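Local coordinates for protein ribonuclease H (Uncultured organism, PDB 3U3G) that probably cleaves the RNA strand of RNA/DNA hybrids, as a type 1 ribonuclease H, at residues Y7-I21 with K123-D136. Residues are numbered along the deposited sequence; the frame is centred on the assembly and turned at random.
Sequences YTDGGARGNPGPAGI and KNARADELVNEAID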
loop_
_atom_site.group_PDB
_atom_site.type_symbol
_atom_site.label_atom_id
_atom_site.label_comp_id
_atom_site.label_asym_id
_atom_site.label_seq_id
_atom_site.Cartn_x
_atom_site.Cartn_y
_atom_site.Cartn_z
ATOM N N TYR A 7 -5.227 -4.083 0.718
ATOM C CA TYR A 7 -5.640 -2.712 0.407
ATOM C C TYR A 7 -4.612 -1.774 1.013
ATOM O O TYR A 7 -4.232 -1.938 2.180
ATOM C CB TYR A 7 -6.993 -2.381 1.048
ATOM C CG TYR A 7 -8.110 -3.326 0.678
ATOM C CD1 TYR A 7 -8.137 -4.628 1.178
ATOM C CD2 TYR A 7 -9.053 -2.967 -0.279
ATOM C CE1 TYR A 7 -9.172 -5.505 0.850
ATOM C CE2 TYR A 7 -10.079 -3.842 -0.625
ATOM C CZ TYR A 7 -10.099 -5.116 -0.102
ATOM O OH TYR A 7 -11.082 -6.023 -0.494
ATOM N N THR A 8 -4.187 -0.774 0.260
ATOM C CA THR A 8 -3.285 0.217 0.833
ATOM C C THR A 8 -3.795 1.621 0.620
ATOM O O THR A 8 -4.513 1.889 -0.346
ATOM C CB THR A 8 -1.844 0.125 0.281
ATOM O OG1 THR A 8 -1.828 0.515 -1.100
ATOM C CG2 THR A 8 -1.289 -1.298 0.414
ATOM N N ASP A 9 -3.406 2.515 1.515
ATOM C CA ASP A 9 -3.622 3.943 1.328
ATOM C C ASP A 9 -2.544 4.695 2.104
ATOM O O ASP A 9 -1.980 4.188 3.086
ATOM C CB ASP A 9 -5.022 4.343 1.831
ATOM C CG ASP A 9 -5.506 5.680 1.269
ATOM O OD1 ASP A 9 -4.914 6.203 0.302
ATOM O OD2 ASP A 9 -6.508 6.209 1.799
ATOM N N GLY A 10 -2.250 5.908 1.657
ATOM C CA GLY A 10 -1.374 6.808 2.383
ATOM C C GLY A 10 -1.883 8.216 2.202
ATOM O O GLY A 10 -2.512 8.532 1.193
ATOM N N GLY A 11 -1.625 9.060 3.185
ATOM C CA GLY A 11 -2.056 10.449 3.105
ATOM C C GLY A 11 -1.157 11.352 3.910
ATOM O O GLY A 11 -0.564 10.933 4.906
ATOM N N ALA A 12 -1.151 12.613 3.561
ATOM C CA ALA A 12 -0.514 13.638 4.354
ATOM C C ALA A 12 -1.436 14.864 4.549
ATOM O O ALA A 12 -2.175 15.208 3.709
ATOM C CB ALA A 12 0.776 14.067 3.694
ATOM N N ARG A 13 -1.243 15.529 5.659
ATOM C CA ARG A 13 -1.994 16.729 5.994
ATOM C C ARG A 13 -1.114 17.921 5.706
ATOM O O ARG A 13 -0.464 18.430 6.556
ATOM C CB ARG A 13 -2.421 16.669 7.459
ATOM C CG ARG A 13 -3.273 15.525 7.692
ATOM C CD ARG A 13 -4.191 15.655 8.842
ATOM N NE ARG A 13 -5.012 14.465 8.979
ATOM C CZ ARG A 13 -5.473 14.013 10.125
ATOM N NH1 ARG A 13 -5.206 14.657 11.218
ATOM N NH2 ARG A 13 -6.154 12.904 10.140
ATOM N N GLY A 14 -1.066 18.308 4.460
ATOM C CA GLY A 14 -0.099 19.300 4.104
ATOM C C GLY A 14 0.699 18.794 2.948
ATOM O O GLY A 14 0.487 17.698 2.493
ATOM N N ASN A 15 1.525 19.666 2.428
ATOM C CA ASN A 15 2.344 19.299 1.319
ATOM C C ASN A 15 3.777 19.828 1.351
ATOM O O ASN A 15 4.125 20.595 0.514
ATOM C CB ASN A 15 1.544 19.833 0.119
ATOM C CG ASN A 15 2.105 19.469 -1.190
ATOM O OD1 ASN A 15 1.948 20.194 -2.133
ATOM N ND2 ASN A 15 2.649 18.301 -1.301
ATOM N N PRO A 16 4.626 19.405 2.266
ATOM C CA PRO A 16 4.415 18.186 3.069
ATOM C C PRO A 16 3.837 18.468 4.415
ATOM O O PRO A 16 3.781 19.581 4.866
ATOM C CB PRO A 16 5.844 17.679 3.272
ATOM C CG PRO A 16 6.676 18.957 3.350
ATOM C CD PRO A 16 6.021 19.826 2.317
ATOM N N GLY A 17 3.398 17.424 5.062
ATOM C CA GLY A 17 2.821 17.543 6.392
ATOM C C GLY A 17 2.748 16.181 7.056
ATOM O O GLY A 17 3.112 15.173 6.441
ATOM N N PRO A 18 2.288 16.143 8.315
ATOM C CA PRO A 18 2.111 14.894 9.060
ATOM C C PRO A 18 1.390 13.831 8.222
ATOM O O PRO A 18 0.323 14.080 7.668
ATOM C CB PRO A 18 1.257 15.323 10.259
ATOM C CG PRO A 18 1.613 16.782 10.449
ATOM C CD PRO A 18 1.723 17.295 9.044
ATOM N N ALA A 19 2.009 12.658 8.094
ATOM C CA ALA A 19 1.548 11.660 7.131
ATOM C C ALA A 19 1.389 10.286 7.762
ATOM O O ALA A 19 2.026 9.969 8.770
ATOM C CB ALA A 19 2.478 11.598 5.931
ATOM N N GLY A 20 0.573 9.461 7.122
ATOM C CA GLY A 20 0.238 8.154 7.650
ATOM C C GLY A 20 0.075 7.148 6.539
ATOM O O GLY A 20 -0.189 7.504 5.389
ATOM N N ILE A 21 0.144 5.871 6.912
ATOM C CA ILE A 21 -0.118 4.777 5.975
ATOM C C ILE A 21 -1.117 3.809 6.580
ATOM O O ILE A 21 -1.227 3.704 7.813
ATOM C CB ILE A 21 1.174 4.042 5.568
ATOM C CG1 ILE A 21 1.865 3.429 6.795
ATOM C CG2 ILE A 21 2.094 5.002 4.797
ATOM C CD1 ILE A 21 3.084 2.635 6.463
ATOM N N LYS A 123 -14.589 1.774 -1.720
ATOM C CA LYS A 123 -14.150 0.428 -1.388
ATOM C C LYS A 123 -12.852 0.422 -0.573
ATOM O O LYS A 123 -12.437 -0.616 -0.078
ATOM C CB LYS A 123 -13.976 -0.403 -2.659
ATOM C CG LYS A 123 -15.285 -0.755 -3.351
ATOM C CD LYS A 123 -16.085 -1.762 -2.541
ATOM C CE LYS A 123 -15.692 -3.188 -2.893
ATOM N NZ LYS A 123 -16.811 -4.150 -2.670
ATOM N N ASN A 124 -12.184 1.568 -0.480
ATOM C CA ASN A 124 -10.936 1.640 0.274
ATOM C C ASN A 124 -11.049 2.395 1.603
ATOM O O ASN A 124 -10.045 2.878 2.146
ATOM C CB ASN A 124 -9.825 2.239 -0.591
ATOM C CG ASN A 124 -8.446 1.730 -0.206
ATOM O OD1 ASN A 124 -8.318 0.650 0.371
ATOM N ND2 ASN A 124 -7.412 2.418 -0.678
ATOM N N ALA A 125 -12.261 2.459 2.157
ATOM C CA ALA A 125 -12.503 3.279 3.332
ATOM C C ALA A 125 -11.748 2.802 4.575
ATOM O O ALA A 125 -11.291 3.614 5.365
ATOM C CB ALA A 125 -13.995 3.396 3.621
ATOM N N ARG A 126 -11.547 1.494 4.713
ATOM C CA ARG A 126 -10.843 0.978 5.886
ATOM C C ARG A 126 -9.386 1.466 5.941
ATOM O O ARG A 126 -8.924 1.982 6.961
ATOM C CB ARG A 126 -10.870 -0.550 5.913
ATOM C CG ARG A 126 -12.182 -1.154 6.373
ATOM C CD ARG A 126 -12.134 -2.669 6.253
ATOM N NE ARG A 126 -11.222 -3.280 7.221
ATOM C CZ ARG A 126 -11.018 -4.592 7.312
ATOM N NH1 ARG A 126 -11.493 -5.392 6.367
ATOM N NH2 ARG A 126 -10.251 -5.094 8.277
ATOM N N ALA A 127 -8.673 1.301 4.831
ATOM C CA ALA A 127 -7.288 1.765 4.764
ATOM C C ALA A 127 -7.202 3.269 5.003
ATOM O O ALA A 127 -6.264 3.747 5.635
ATOM C CB ALA A 127 -6.657 1.380 3.441
ATOM N N ASP A 128 -8.131 4.028 4.427
ATOM C CA ASP A 128 -8.186 5.459 4.712
ATOM C C ASP A 128 -8.352 5.767 6.200
ATOM O O ASP A 128 -7.716 6.688 6.725
ATOM C CB ASP A 128 -9.288 6.134 3.887
ATOM C CG ASP A 128 -9.465 7.606 4.229
ATOM O OD1 ASP A 128 -8.699 8.432 3.705
ATOM O OD2 ASP A 128 -10.305 7.917 5.100
ATOM N N GLU A 129 -9.228 5.023 6.870
ATOM C CA GLU A 129 -9.415 5.190 8.306
ATOM C C GLU A 129 -8.116 4.933 9.056
ATOM O O GLU A 129 -7.769 5.659 9.995
ATOM C CB GLU A 129 -10.522 4.264 8.837
ATOM C CG GLU A 129 -11.846 4.353 8.093
ATOM C CD GLU A 129 -12.809 3.214 8.445
ATOM O OE1 GLU A 129 -12.521 2.440 9.385
ATOM O OE2 GLU A 129 -13.852 3.086 7.765
ATOM N N LEU A 130 -7.366 3.930 8.605
ATOM C CA LEU A 130 -6.123 3.573 9.278
ATOM C C LEU A 130 -5.092 4.695 9.153
ATOM O O LEU A 130 -4.371 5.003 10.101
ATOM C CB LEU A 130 -5.567 2.267 8.698
ATOM C CG LEU A 130 -6.397 1.013 8.981
ATOM C CD1 LEU A 130 -5.753 -0.202 8.314
ATOM C CD2 LEU A 130 -6.520 0.798 10.478
ATOM N N VAL A 131 -5.016 5.307 7.973
ATOM C CA VAL A 131 -4.150 6.472 7.770
ATOM C C VAL A 131 -4.500 7.559 8.787
ATOM O O VAL A 131 -3.636 8.098 9.474
ATOM C CB VAL A 131 -4.317 7.035 6.332
ATOM C CG1 VAL A 131 -3.632 8.403 6.202
ATOM C CG2 VAL A 131 -3.756 6.053 5.306
ATOM N N ASN A 132 -5.784 7.903 8.848
ATOM C CA ASN A 132 -6.212 9.032 9.655
ATOM C C ASN A 132 -6.135 8.752 11.153
ATOM O O ASN A 132 -5.783 9.631 11.928
ATOM C CB ASN A 132 -7.617 9.463 9.243
ATOM C CG ASN A 132 -7.622 10.244 7.939
ATOM O OD1 ASN A 132 -8.089 9.750 6.914
ATOM N ND2 ASN A 132 -6.942 11.384 7.935
ATOM N N GLU A 133 -6.291 7.488 11.529
ATOM C CA GLU A 133 -6.082 7.067 12.914
ATOM C C GLU A 133 -4.640 7.325 13.347
ATOM O O GLU A 133 -4.387 7.890 14.424
ATOM C CB GLU A 133 -6.435 5.585 13.053
ATOM C CG GLU A 133 -6.401 5.029 14.466
ATOM C CD GLU A 133 -6.746 3.539 14.515
ATOM O OE1 GLU A 133 -7.434 3.053 13.593
ATOM O OE2 GLU A 133 -6.216 2.832 15.398
ATOM N N ALA A 134 -3.697 6.958 12.483
ATOM C CA ALA A 134 -2.284 7.121 12.769
ATOM C C ALA A 134 -1.915 8.595 12.872
ATOM O O ALA A 134 -1.182 8.982 13.777
ATOM C CB ALA A 134 -1.430 6.417 11.715
ATOM N N ILE A 135 -2.371 9.407 11.919
ATOM C CA ILE A 135 -2.063 10.834 11.968
ATOM C C ILE A 135 -2.688 11.518 13.185
ATOM O O ILE A 135 -1.999 12.234 13.923
ATOM C CB ILE A 135 -2.461 11.573 10.677
ATOM C CG1 ILE A 135 -1.722 10.980 9.475
ATOM C CG2 ILE A 135 -2.121 13.059 10.794
ATOM C CD1 ILE A 135 -2.293 11.450 8.144
ATOM N N ASP A 136 -3.955 11.216 13.455
ATOM C CA ASP A 136 -4.645 11.824 14.593
ATOM C C ASP A 136 -3.887 11.487 15.874
ATOM O O ASP A 136 -3.787 12.322 16.785
ATOM C CB ASP A 136 -6.076 11.299 14.711
ATOM C CG ASP A 136 -7.012 11.874 13.665
ATOM O OD1 ASP A 136 -6.658 12.886 13.029
ATOM O OD2 ASP A 136 -8.116 11.306 13.508
HETATM O O HOH W 1 -5.909 8.443 3.248
#
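Arg13 reaches from the hairpin between strands 7-12 and 17-21 over Ile135 to Asp136 on helix 125-136. Beyond its CB, CG and CD run past Ile135 CG2, CD 3.9 Å from that methyl; NE lies near it too, and the guanidinium then turns one face to the methyl, which stands 3.4 Å above the plane, offset toward the rim. At the tip NH1 and NH2 both grip Asp136 OD1, each nitrogen 2.9 Å from it, a salt bridge lying in the guanidinium plane while the carboxylate is turned 55° from it. Beneath, Ile135 CG1 rests on Ala19 C and Gly20 N, CD1 on Gly20 N and Gly11 O, and Val131 CG2 comes 3.4 Å from Asp9 O. This is the RNase H fold: a mixed sheet whose first two antiparallel strands carry the C-terminal helix on one face, with helix 45-60 on the other. Asp9 and Asp128 lie side by side, OD2 and OD1 3.7 Å apart, and one water donates to both, a pairing consistent with the acidic, metal-binding active site of RNases H. A first torsion of -151° swings the Asn124 amide away from its own N, and ND2 donates a hydrogen bond to Thr8 O, 3.0 Å away and above the carbonyl plane, and another to Asp77 OD1. Asn124 OD1 sits at the edge of the Tyr7 ring. Cut back to an alanine here, the chain has no amide, and Thr8 O and Asp77 would probably lose their shared donor.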